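Local coordinates for protein geranylgeranyl pyrophosphate synthase (Corynebacterium glutamicum, PDB 3Q2Q) that probably catalyses the magnesium-dependent condensation of isopentenyl diphosphate with allylic diphosphates to build long-chain prenyl diphosphates, at residues H108-Y113 with I145-A150; T174-E179 with R197-V202; L270-E275 with S305-R310. All coordinates share one frame; numbering follows the deposited sequence. Where two conformers were deposited one is given.

Contact 1: residues H108-Y113 with I145-A150; sequences HLATLY and ILLAHA. With DMA (dimethylallyl diphosphate), chain B.
Leu146 packs its side chain against Ala110, Leu109 and Tyr113. Its CB lies 4.0 Å from Ala110 CB, where the two backbones come nearest. Beyond CG the branch that does the touching is CD2. This methyl sits 3.6 Å from Leu109 CB and 3.7 Å from Ala110 N, close over the backbone. It also meets the Tyr113 ring at the edge, in the ring plane, with Tyr113 CE2 as the nearest ring atom. The Tyr113 and Leu146 side chains cross at about a right angle. Leu147 reaches Ala110 from further along the same helix. Its CG stands beside the backbone N (chi1 -59°), and CD2 comes to 3.7 Å from Ala110 CB. Ala110 CB sits in the notch between Leu146 and Leu147.

The helices 95-119 and 133-157 run antiparallel here, their segment axes 9.0 Å apart at an angle of 164°. They belong to the all-helical prenyl synthase fold, in which helices surround a central substrate cavity. Helix 95-119 turns another side to that cavity. Leu112 CD2 lies 3.5 Å from C2 of dimethylallyl diphosphate. Thr111 OG1 touches the C4 methyl of the same ligand at 3.1 Å and also donates to His108 O at 2.8 Å. His108 O also takes the helix bond from Leu112 N. Helix 133-157 packs in turn on the second subunit, where Ile145 and Ala148 meet Gly170 of that chain.

Contact 2: residues T174-E179 with R197-V202; sequences TGQMRE and REKTGV. With DMA (dimethylallyl diphosphate), chain B.
The Arg178 guanidinium meets the Glu198 carboxylate at its edge, and the two planes are 42° apart. The grip is a side-on bidentate salt bridge between roughly antiparallel, inclined helices of the prenyl synthase fold. Arg178 NE donates to Glu198 OE1 at 2.9 Å, nearly straight (169°) and in the guanidinium plane, but from out of the carboxylate plane. Arg178 NH2 donates to Glu198 OE2 at 2.8 Å, on the syn lone pair of that oxygen, which lies tilted from the guanidinium plane. Arg197 NH2 adds a weak bond to Glu198 OE2, so Arg178, Glu198 and Arg197 form a salt-bridge network. Two bonds to one arginine should fix the rotation of the carboxylate.

The helices come close at Gly175, whose CA is 4.6 Å from Lys199 CA. Lys199 CG lies 3.5 Å from Gly175 C, and Glu198 CB also packs on this glycine. Gln176 NE2 packs near C4 of dimethylallyl diphosphate. The lysine chain bends at chi3 (86°), which carries its end to the diphosphate. Asp115, a calcium ligand, touches Lys199. Lys199 NZ makes a salt bridge to Glu179 OE1 (2.7 Å). It also donates to the ligand O1 at 3.1 Å and, more weakly, to the ligand O1A.

Contact 3: residues L270-E275 with S305-R310; sequences LYALRE and SQSGGR. With CA (calcium ion), chain G.
Glu275 reaches across to Gly308 with its carboxylate. Its side chain has CG beside the backbone N (chi1 -63°) and is extended beyond it. Glu275 OE2 accepts from Gly308 N, with an N-H...O angle of 155°; the length of 2.5 Å is very short and doubtful. The same oxygen passes 3.5 Å from Ser307 CB. The other oxygen, Glu275 OE1, is bonded to Thr277 OG1, so both oxygens have a partner. Gly308 is the N-cap residue of helix 309-328. A carboxylate next to that residue lies where the helix dipole would probably favour its negative charge.

Gly309 packs on Tyr271 and Ala272 of helix 267-272. Its CA is 4.1 Å from Tyr271 CB, and its backbone lies closest to that of Ala272, with the two CA atoms 4.6 Å apart. Having no side chain, the glycine lets the two backbones come this near.

Ser307 makes an ST turn: its OG accepts from Gly309 N at 3.0 Å. This OG is also hydrogen-bonded to Leu304 O, and Ala272 CB packs 3.5 Å from it.

Two residues before Ser307, Ser305 OG binds a calcium ion at 2.5 Å, together with two waters and Glu302. The contact joins the type I turn from Ala272 to Glu275 to the break between helices 294-306 and 309-328. Helix 278-286 lies against both sides, with Leu283 on Ala272 and Val279 on Ser307, while Tyr271 packs further on Ala312 and Glu316 of helix 309-328 and on Ile189 of helix 188-213.

Contacts 1 and 2 have centres about 16 Å apart and share one ligand. Contact 1 meets the dimethylallyl end of the substrate, while contact 2 also binds its phosphate end through Lys199. They pack directly where Gln176 NE2 lies 3.6 Å from Thr111 O. Asp115 and Asp119, both calcium ligands, are consistent with the DDxxD motif of this family. They lie by contact 2, with Lys199 about 4 Å from Asp115 and Glu179 about 6 Å from Asp119, side chain to side chain, and farther from contact 1. Contact 3 stands apart. Its centre is about 24 Å from that of contact 2 and about 38 Å from that of contact 1. The calcium at Ser305 is thus a separate site from the one beside the substrate.

Contact 1: residues H108-Y113 with I145-A150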
loop_
_atom_site.group_PDB
_atom_site.type_symbol
_atom_site.label_atom_id
_atom_site.label_comp_id
_atom_site.label_asym_id
_atom_site.label_seq_id
_atom_site.Cartn_x
_atom_site.Cartn_y
_atom_site.Cartn_z
ATOM N N HIS A 108 5.469 -7.579 -6.211
ATOM C CA HIS A 108 5.613 -8.871 -5.563
ATOM C C HIS A 108 6.227 -8.748 -4.168
ATOM O O HIS A 108 5.722 -9.347 -3.207
ATOM C CB HIS A 108 6.441 -9.819 -6.465
ATOM C CG HIS A 108 6.856 -11.095 -5.800
ATOM N ND1 HIS A 108 5.949 -11.982 -5.256
ATOM C CD2 HIS A 108 8.084 -11.636 -5.599
ATOM C CE1 HIS A 108 6.598 -13.013 -4.745
ATOM N NE2 HIS A 108 7.895 -12.827 -4.938
ATOM N N LEU A 109 7.311 -7.988 -4.043
ATOM C CA LEU A 109 7.983 -7.838 -2.754
ATOM C C LEU A 109 7.105 -7.098 -1.740
ATOM O O LEU A 109 7.076 -7.446 -0.571
ATOM C CB LEU A 109 9.356 -7.154 -2.907
ATOM C CG LEU A 109 10.376 -7.951 -3.744
ATOM C CD1 LEU A 109 11.662 -7.141 -3.947
ATOM C CD2 LEU A 109 10.689 -9.328 -3.105
ATOM N N ALA A 110 6.394 -6.072 -2.196
ATOM C CA ALA A 110 5.513 -5.302 -1.312
ATOM C C ALA A 110 4.464 -6.215 -0.663
ATOM O O ALA A 110 4.231 -6.166 0.551
ATOM C CB ALA A 110 4.828 -4.139 -2.110
ATOM N N THR A 111 3.848 -7.065 -1.472
ATOM C CA THR A 111 2.799 -7.982 -0.999
ATOM C C THR A 111 3.323 -9.025 -0.021
ATOM O O THR A 111 2.658 -9.356 0.959
ATOM C CB THR A 111 2.065 -8.689 -2.171
ATOM O OG1 THR A 111 2.963 -9.567 -2.866
ATOM C CG2 THR A 111 1.498 -7.678 -3.117
ATOM N N LEU A 112 4.522 -9.530 -0.273
ATOM C CA LEU A 112 5.186 -10.378 0.708
ATOM C C LEU A 112 5.327 -9.676 2.051
ATOM O O LEU A 112 5.108 -10.281 3.094
ATOM C CB LEU A 112 6.578 -10.822 0.220
ATOM C CG LEU A 112 6.621 -11.942 -0.820
ATOM C CD1 LEU A 112 8.074 -12.248 -1.194
ATOM C CD2 LEU A 112 5.917 -13.208 -0.335
ATOM N N TYR A 113 5.716 -8.406 2.038
ATOM C CA TYR A 113 5.888 -7.681 3.289
ATOM C C TYR A 113 4.567 -7.601 4.031
ATOM O O TYR A 113 4.502 -7.836 5.247
ATOM C CB TYR A 113 6.418 -6.277 3.034
ATOM C CG TYR A 113 7.905 -6.203 2.874
ATOM C CD1 TYR A 113 8.750 -6.657 3.879
ATOM C CD2 TYR A 113 8.474 -5.650 1.734
ATOM C CE1 TYR A 113 10.122 -6.581 3.743
ATOM C CE2 TYR A 113 9.842 -5.571 1.583
ATOM C CZ TYR A 113 10.664 -6.036 2.592
ATOM O OH TYR A 113 12.032 -5.960 2.456
ATOM N N ILE A 145 6.352 1.846 1.014
ATOM C CA ILE A 145 7.325 2.663 0.310
ATOM C C ILE A 145 7.638 1.968 -1.008
ATOM O O ILE A 145 7.859 2.637 -2.036
ATOM C CB ILE A 145 8.634 2.951 1.122
ATOM C CG1 ILE A 145 9.424 4.086 0.466
ATOM C CG2 ILE A 145 9.545 1.706 1.202
ATOM C CD1 ILE A 145 8.726 5.459 0.511
ATOM N N LEU A 146 7.638 0.638 -0.994
ATOM C CA LEU A 146 7.815 -0.122 -2.243
ATOM C C LEU A 146 6.736 0.223 -3.287
ATOM O O LEU A 146 7.040 0.409 -4.466
ATOM C CB LEU A 146 7.890 -1.638 -1.992
ATOM C CG LEU A 146 9.325 -2.211 -1.963
ATOM C CD1 LEU A 146 10.198 -1.561 -0.898
ATOM C CD2 LEU A 146 9.272 -3.722 -1.788
ATOM N N LEU A 147 5.483 0.321 -2.860
ATOM C CA LEU A 147 4.397 0.704 -3.773
ATOM C C LEU A 147 4.606 2.112 -4.286
ATOM O O LEU A 147 4.324 2.386 -5.448
ATOM C CB LEU A 147 3.010 0.584 -3.102
ATOM C CG LEU A 147 2.715 -0.855 -2.622
ATOM C CD1 LEU A 147 1.556 -0.911 -1.631
ATOM C CD2 LEU A 147 2.459 -1.831 -3.781
ATOM N N ALA A 148 5.098 3.015 -3.435
ATOM C CA ALA A 148 5.435 4.354 -3.894
ATOM C C ALA A 148 6.526 4.298 -4.974
ATOM O O ALA A 148 6.422 4.965 -5.988
ATOM C CB ALA A 148 5.889 5.242 -2.731
ATOM N N HIS A 149 7.571 3.508 -4.750
ATOM C CA HIS A 149 8.612 3.347 -5.776
ATOM C C HIS A 149 8.008 2.814 -7.082
ATOM O O HIS A 149 8.295 3.333 -8.157
ATOM C CB HIS A 149 9.664 2.332 -5.332
ATOM C CG HIS A 149 10.477 2.764 -4.154
ATOM N ND1 HIS A 149 10.889 4.060 -3.972
ATOM C CD2 HIS A 149 11.010 2.051 -3.132
ATOM C CE1 HIS A 149 11.604 4.145 -2.864
ATOM N NE2 HIS A 149 11.693 2.936 -2.337
ATOM N N ALA A 150 7.193 1.767 -6.984
ATOM C CA ALA A 150 6.579 1.170 -8.180
ATOM C C ALA A 150 5.766 2.232 -8.922
ATOM O O ALA A 150 5.785 2.326 -10.154
ATOM C CB ALA A 150 5.681 -0.007 -7.810
HETATM C C1 DMA B . 2.776 -15.045 -0.044
HETATM O O1 DMA B . 1.576 -15.816 -0.090
HETATM C C2 DMA B . 2.443 -13.603 -0.338
HETATM C C3 DMA B . 1.641 -13.290 -1.364
HETATM C C4 DMA B . 1.315 -11.856 -1.642
HETATM C C5 DMA B . 1.062 -14.381 -2.231
HETATM P PA DMA B . 1.541 -17.303 0.530
HETATM O O1A DMA B . 0.831 -17.245 1.862
HETATM O O2A DMA B . 1.088 -18.269 -0.543
HETATM O O3A DMA B . 3.092 -17.580 0.839
HETATM P PB DMA B . 3.484 -18.318 2.212
HETATM O O1B DMA B . 4.981 -18.478 2.091
HETATM O O2B DMA B . 2.695 -19.603 2.140
HETATM O O3B DMA B . 3.029 -17.363 3.296
#

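Contact 2: residues T174-E179 with R197-V202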
loop_
_atom_site.group_PDB
_atom_site.type_symbol
_atom_site.label_atom_id
_atom_site.label_comp_id
_atom_site.label_asym_id
_atom_site.label_seq_id
_atom_site.Cartn_x
_atom_site.Cartn_y
_atom_site.Cartn_z
ATOM N N THR A 174 -7.470 -8.525 -3.162
ATOM C CA THR A 174 -8.686 -9.308 -3.027
ATOM C C THR A 174 -8.374 -10.767 -2.652
ATOM O O THR A 174 -9.033 -11.326 -1.773
ATOM C CB THR A 174 -9.567 -9.199 -4.273
ATOM O OG1 THR A 174 -9.927 -7.812 -4.452
ATOM C CG2 THR A 174 -10.837 -10.063 -4.138
ATOM N N GLY A 175 -7.361 -11.367 -3.280
ATOM C CA GLY A 175 -6.969 -12.739 -2.952
ATOM C C GLY A 175 -6.498 -12.899 -1.514
ATOM O O GLY A 175 -6.869 -13.871 -0.832
ATOM N N GLN A 176 -5.662 -11.975 -1.046
ATOM C CA GLN A 176 -5.227 -11.985 0.349
ATOM C C GLN A 176 -6.433 -11.827 1.294
ATOM O O GLN A 176 -6.519 -12.515 2.296
ATOM C CB GLN A 176 -4.189 -10.885 0.616
ATOM C CG GLN A 176 -2.846 -11.079 -0.109
ATOM C CD GLN A 176 -1.992 -9.811 -0.103
ATOM O OE1 GLN A 176 -2.359 -8.798 -0.702
ATOM N NE2 GLN A 176 -0.849 -9.865 0.569
ATOM N N MET A 177 -7.366 -10.929 0.973
ATOM C CA MET A 177 -8.564 -10.754 1.826
ATOM C C MET A 177 -9.414 -12.019 1.820
ATOM O O MET A 177 -9.920 -12.442 2.866
ATOM C CB MET A 177 -9.431 -9.556 1.377
ATOM C CG MET A 177 -10.509 -9.128 2.398
ATOM S SD MET A 177 -9.892 -8.371 3.947
ATOM C CE MET A 177 -9.797 -6.642 3.461
ATOM N N ARG A 178 -9.567 -12.606 0.636
ATOM C CA ARG A 178 -10.373 -13.813 0.447
ATOM C C ARG A 178 -9.826 -14.957 1.285
ATOM O O ARG A 178 -10.571 -15.680 1.952
ATOM C CB ARG A 178 -10.398 -14.222 -1.034
ATOM C CG ARG A 178 -11.344 -15.390 -1.323
ATOM C CD ARG A 178 -11.321 -15.869 -2.755
ATOM N NE ARG A 178 -11.661 -14.846 -3.742
ATOM C CZ ARG A 178 -12.888 -14.604 -4.200
ATOM N NH1 ARG A 178 -13.921 -15.300 -3.749
ATOM N NH2 ARG A 178 -13.074 -13.673 -5.121
ATOM N N GLU A 179 -8.516 -15.121 1.251
ATOM C CA GLU A 179 -7.876 -16.149 2.059
ATOM C C GLU A 179 -8.085 -15.877 3.553
ATOM O O GLU A 179 -8.313 -16.797 4.337
ATOM C CB GLU A 179 -6.384 -16.196 1.753
ATOM C CG GLU A 179 -5.663 -17.351 2.425
ATOM C CD GLU A 179 -4.184 -17.327 2.118
ATOM O OE1 GLU A 179 -3.602 -16.220 2.101
ATOM O OE2 GLU A 179 -3.608 -18.407 1.881
ATOM N N ARG A 197 -5.856 -17.972 -8.046
ATOM C CA ARG A 197 -5.947 -17.122 -9.229
ATOM C C ARG A 197 -5.622 -15.662 -8.893
ATOM O O ARG A 197 -4.933 -14.947 -9.661
ATOM C CB ARG A 197 -7.337 -17.223 -9.855
ATOM C CG ARG A 197 -7.535 -16.256 -11.034
ATOM C CD ARG A 197 -8.969 -16.338 -11.604
ATOM N NE ARG A 197 -9.953 -16.214 -10.531
ATOM C CZ ARG A 197 -10.401 -15.059 -10.042
ATOM N NH1 ARG A 197 -9.975 -13.900 -10.542
ATOM N NH2 ARG A 197 -11.281 -15.067 -9.047
ATOM N N GLU A 198 -6.130 -15.210 -7.752
ATOM C CA GLU A 198 -5.981 -13.813 -7.331
ATOM C C GLU A 198 -4.664 -13.509 -6.633
ATOM O O GLU A 198 -3.992 -12.529 -6.970
ATOM C CB GLU A 198 -7.159 -13.391 -6.424
ATOM C CG GLU A 198 -8.492 -13.296 -7.188
ATOM C CD GLU A 198 -9.701 -13.261 -6.277
ATOM O OE1 GLU A 198 -9.521 -13.456 -5.070
ATOM O OE2 GLU A 198 -10.836 -13.057 -6.766
ATOM N N LYS A 199 -4.293 -14.336 -5.656
ATOM C CA LYS A 199 -3.080 -14.100 -4.884
ATOM C C LYS A 199 -1.831 -14.346 -5.698
ATOM O O LYS A 199 -0.803 -13.725 -5.451
ATOM C CB LYS A 199 -2.991 -15.047 -3.679
ATOM C CG LYS A 199 -3.493 -14.500 -2.375
ATOM C CD LYS A 199 -3.105 -15.426 -1.224
ATOM C CE LYS A 199 -1.710 -15.118 -0.693
ATOM N NZ LYS A 199 -1.420 -15.872 0.568
ATOM N N THR A 200 -1.907 -15.286 -6.635
ATOM C CA THR A 200 -0.709 -15.739 -7.350
ATOM C C THR A 200 -0.773 -15.552 -8.859
ATOM O O THR A 200 0.160 -15.022 -9.469
ATOM C CB THR A 200 -0.436 -17.224 -7.034
ATOM O OG1 THR A 200 -0.194 -17.354 -5.625
ATOM C CG2 THR A 200 0.770 -17.742 -7.803
ATOM N N GLY A 201 -1.866 -16.005 -9.458
ATOM C CA GLY A 201 -1.970 -16.038 -10.908
ATOM C C GLY A 201 -1.867 -14.660 -11.529
ATOM O O GLY A 201 -1.186 -14.488 -12.540
ATOM N N VAL A 202 -2.560 -13.671 -10.963
ATOM C CA VAL A 202 -2.734 -12.414 -11.683
ATOM C C VAL A 202 -1.415 -11.662 -11.876
ATOM O O VAL A 202 -1.198 -11.019 -12.901
ATOM C CB VAL A 202 -3.792 -11.451 -11.044
ATOM C CG1 VAL A 202 -5.198 -12.024 -11.173
ATOM C CG2 VAL A 202 -3.422 -11.105 -9.597
HETATM C C1 DMA B . 2.776 -15.045 -0.044
HETATM O O1 DMA B . 1.576 -15.816 -0.090
HETATM C C2 DMA B . 2.443 -13.603 -0.338
HETATM C C3 DMA B . 1.641 -13.290 -1.364
HETATM C C4 DMA B . 1.315 -11.856 -1.642
HETATM C C5 DMA B . 1.062 -14.381 -2.231
HETATM P PA DMA B . 1.541 -17.303 0.530
HETATM O O1A DMA B . 0.831 -17.245 1.862
HETATM O O2A DMA B . 1.088 -18.269 -0.543
HETATM O O3A DMA B . 3.092 -17.580 0.839
HETATM P PB DMA B . 3.484 -18.318 2.212
HETATM O O1B DMA B . 4.981 -18.478 2.091
HETATM O O2B DMA B . 2.695 -19.603 2.140
HETATM O O3B DMA B . 3.029 -17.363 3.296
#

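Contact 3: residues L270-E275 with S305-R310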
loop_
_atom_site.group_PDB
_atom_site.type_symbol
_atom_site.label_atom_id
_atom_site.label_comp_id
_atom_site.label_asym_id
_atom_site.label_seq_id
_atom_site.Cartn_x
_atom_site.Cartn_y
_atom_site.Cartn_z
ATOM N N LEU A 270 -9.089 -31.259 -0.358
ATOM C CA LEU A 270 -10.470 -30.854 -0.616
ATOM C C LEU A 270 -11.187 -31.898 -1.480
ATOM O O LEU A 270 -12.333 -32.231 -1.238
ATOM C CB LEU A 270 -10.530 -29.465 -1.291
ATOM C CG LEU A 270 -9.961 -28.304 -0.462
ATOM C CD1 LEU A 270 -10.055 -26.957 -1.236
ATOM C CD2 LEU A 270 -10.702 -28.223 0.885
ATOM N N TYR A 271 -10.514 -32.401 -2.510
ATOM C CA TYR A 271 -11.085 -33.484 -3.292
ATOM C C TYR A 271 -11.349 -34.752 -2.475
ATOM O O TYR A 271 -12.405 -35.367 -2.612
ATOM C CB TYR A 271 -10.180 -33.818 -4.465
ATOM C CG TYR A 271 -10.361 -32.895 -5.654
ATOM C CD1 TYR A 271 -11.607 -32.697 -6.230
ATOM C CD2 TYR A 271 -9.280 -32.236 -6.202
ATOM C CE1 TYR A 271 -11.762 -31.858 -7.318
ATOM C CE2 TYR A 271 -9.421 -31.407 -7.292
ATOM C CZ TYR A 271 -10.654 -31.216 -7.845
ATOM O OH TYR A 271 -10.761 -30.383 -8.936
ATOM N N ALA A 272 -10.394 -35.132 -1.629
ATOM C CA ALA A 272 -10.514 -36.358 -0.850
ATOM C C ALA A 272 -11.686 -36.216 0.115
ATOM O O ALA A 272 -12.484 -37.143 0.271
ATOM C CB ALA A 272 -9.206 -36.645 -0.087
ATOM N N LEU A 273 -11.812 -35.046 0.737
ATOM C CA LEU A 273 -12.943 -34.772 1.657
ATOM C C LEU A 273 -14.327 -34.878 1.009
ATOM O O LEU A 273 -15.346 -34.958 1.700
ATOM C CB LEU A 273 -12.802 -33.378 2.302
ATOM C CG LEU A 273 -11.766 -33.215 3.408
ATOM C CD1 LEU A 273 -11.458 -31.729 3.669
ATOM C CD2 LEU A 273 -12.219 -33.925 4.684
ATOM N N ARG A 274 -14.354 -34.875 -0.318
ATOM C CA ARG A 274 -15.571 -34.886 -1.123
ATOM C C ARG A 274 -16.050 -36.327 -1.400
ATOM O O ARG A 274 -17.198 -36.557 -1.729
ATOM C CB ARG A 274 -15.254 -34.204 -2.466
ATOM C CG ARG A 274 -16.108 -32.991 -2.826
ATOM C CD ARG A 274 -15.697 -32.418 -4.193
ATOM N NE ARG A 274 -15.329 -33.474 -5.139
ATOM C CZ ARG A 274 -15.156 -33.300 -6.449
ATOM N NH1 ARG A 274 -15.327 -32.104 -7.006
ATOM N NH2 ARG A 274 -14.812 -34.334 -7.210
ATOM N N GLU A 275 -15.135 -37.290 -1.293
ATOM C CA GLU A 275 -15.386 -38.678 -1.737
ATOM C C GLU A 275 -16.427 -39.427 -0.914
ATOM O O GLU A 275 -16.405 -39.396 0.328
ATOM C CB GLU A 275 -14.094 -39.514 -1.669
ATOM C CG GLU A 275 -12.954 -39.074 -2.572
ATOM C CD GLU A 275 -11.736 -39.999 -2.436
ATOM O OE1 GLU A 275 -11.832 -41.049 -1.755
ATOM O OE2 GLU A 275 -10.688 -39.669 -3.005
ATOM N N SER A 305 -3.089 -40.599 0.923
ATOM C CA SER A 305 -2.411 -41.445 -0.060
ATOM C C SER A 305 -3.311 -42.599 -0.504
ATOM O O SER A 305 -3.114 -43.165 -1.577
ATOM C CB SER A 305 -1.069 -41.981 0.468
ATOM O OG SER A 305 -1.279 -43.070 1.353
ATOM N N GLN A 306 -4.314 -42.924 0.308
ATOM C CA GLN A 306 -5.242 -43.996 -0.026
ATOM C C GLN A 306 -6.451 -43.441 -0.794
ATOM O O GLN A 306 -7.249 -44.203 -1.318
ATOM C CB GLN A 306 -5.717 -44.724 1.250
ATOM C CG GLN A 306 -4.612 -45.498 1.944
ATOM C CD GLN A 306 -4.952 -45.906 3.369
ATOM O OE1 GLN A 306 -6.030 -45.614 3.878
ATOM N NE2 GLN A 306 -4.022 -46.589 4.018
ATOM N N SER A 307 -6.578 -42.116 -0.839
ATOM C CA SER A 307 -7.740 -41.466 -1.455
ATOM C C SER A 307 -7.504 -41.204 -2.935
ATOM O O SER A 307 -6.468 -41.551 -3.469
ATOM C CB SER A 307 -8.015 -40.120 -0.773
ATOM O OG SER A 307 -7.087 -39.138 -1.239
ATOM N N GLY A 308 -8.471 -40.579 -3.602
ATOM C CA GLY A 308 -8.283 -40.220 -5.014
ATOM C C GLY A 308 -7.882 -38.746 -5.171
ATOM O O GLY A 308 -7.890 -38.212 -6.287
ATOM N N GLY A 309 -7.527 -38.092 -4.063
ATOM C CA GLY A 309 -7.232 -36.644 -4.054
ATOM C C GLY A 309 -6.031 -36.216 -4.886
ATOM O O GLY A 309 -6.052 -35.187 -5.586
ATOM N N ARG A 310 -4.969 -37.007 -4.827
ATOM C CA ARG A 310 -3.790 -36.687 -5.603
ATOM C C ARG A 310 -4.121 -36.650 -7.075
ATOM O O ARG A 310 -3.805 -35.670 -7.756
ATOM C CB ARG A 310 -2.640 -37.665 -5.325
ATOM C CG ARG A 310 -1.362 -37.312 -6.093
ATOM C CD ARG A 310 -0.223 -38.301 -5.838
ATOM N NE ARG A 310 1.051 -37.719 -6.264
ATOM C CZ ARG A 310 1.509 -37.755 -7.514
ATOM N NH1 ARG A 310 2.673 -37.188 -7.817
ATOM N NH2 ARG A 310 0.806 -38.363 -8.463
HETATM CA CA CA G . 0.158 -45.104 1.348
HETATM O O HOH W 1 1.469 -43.349 1.923
HETATM O O HOH W 2 -1.495 -45.995 -0.153
#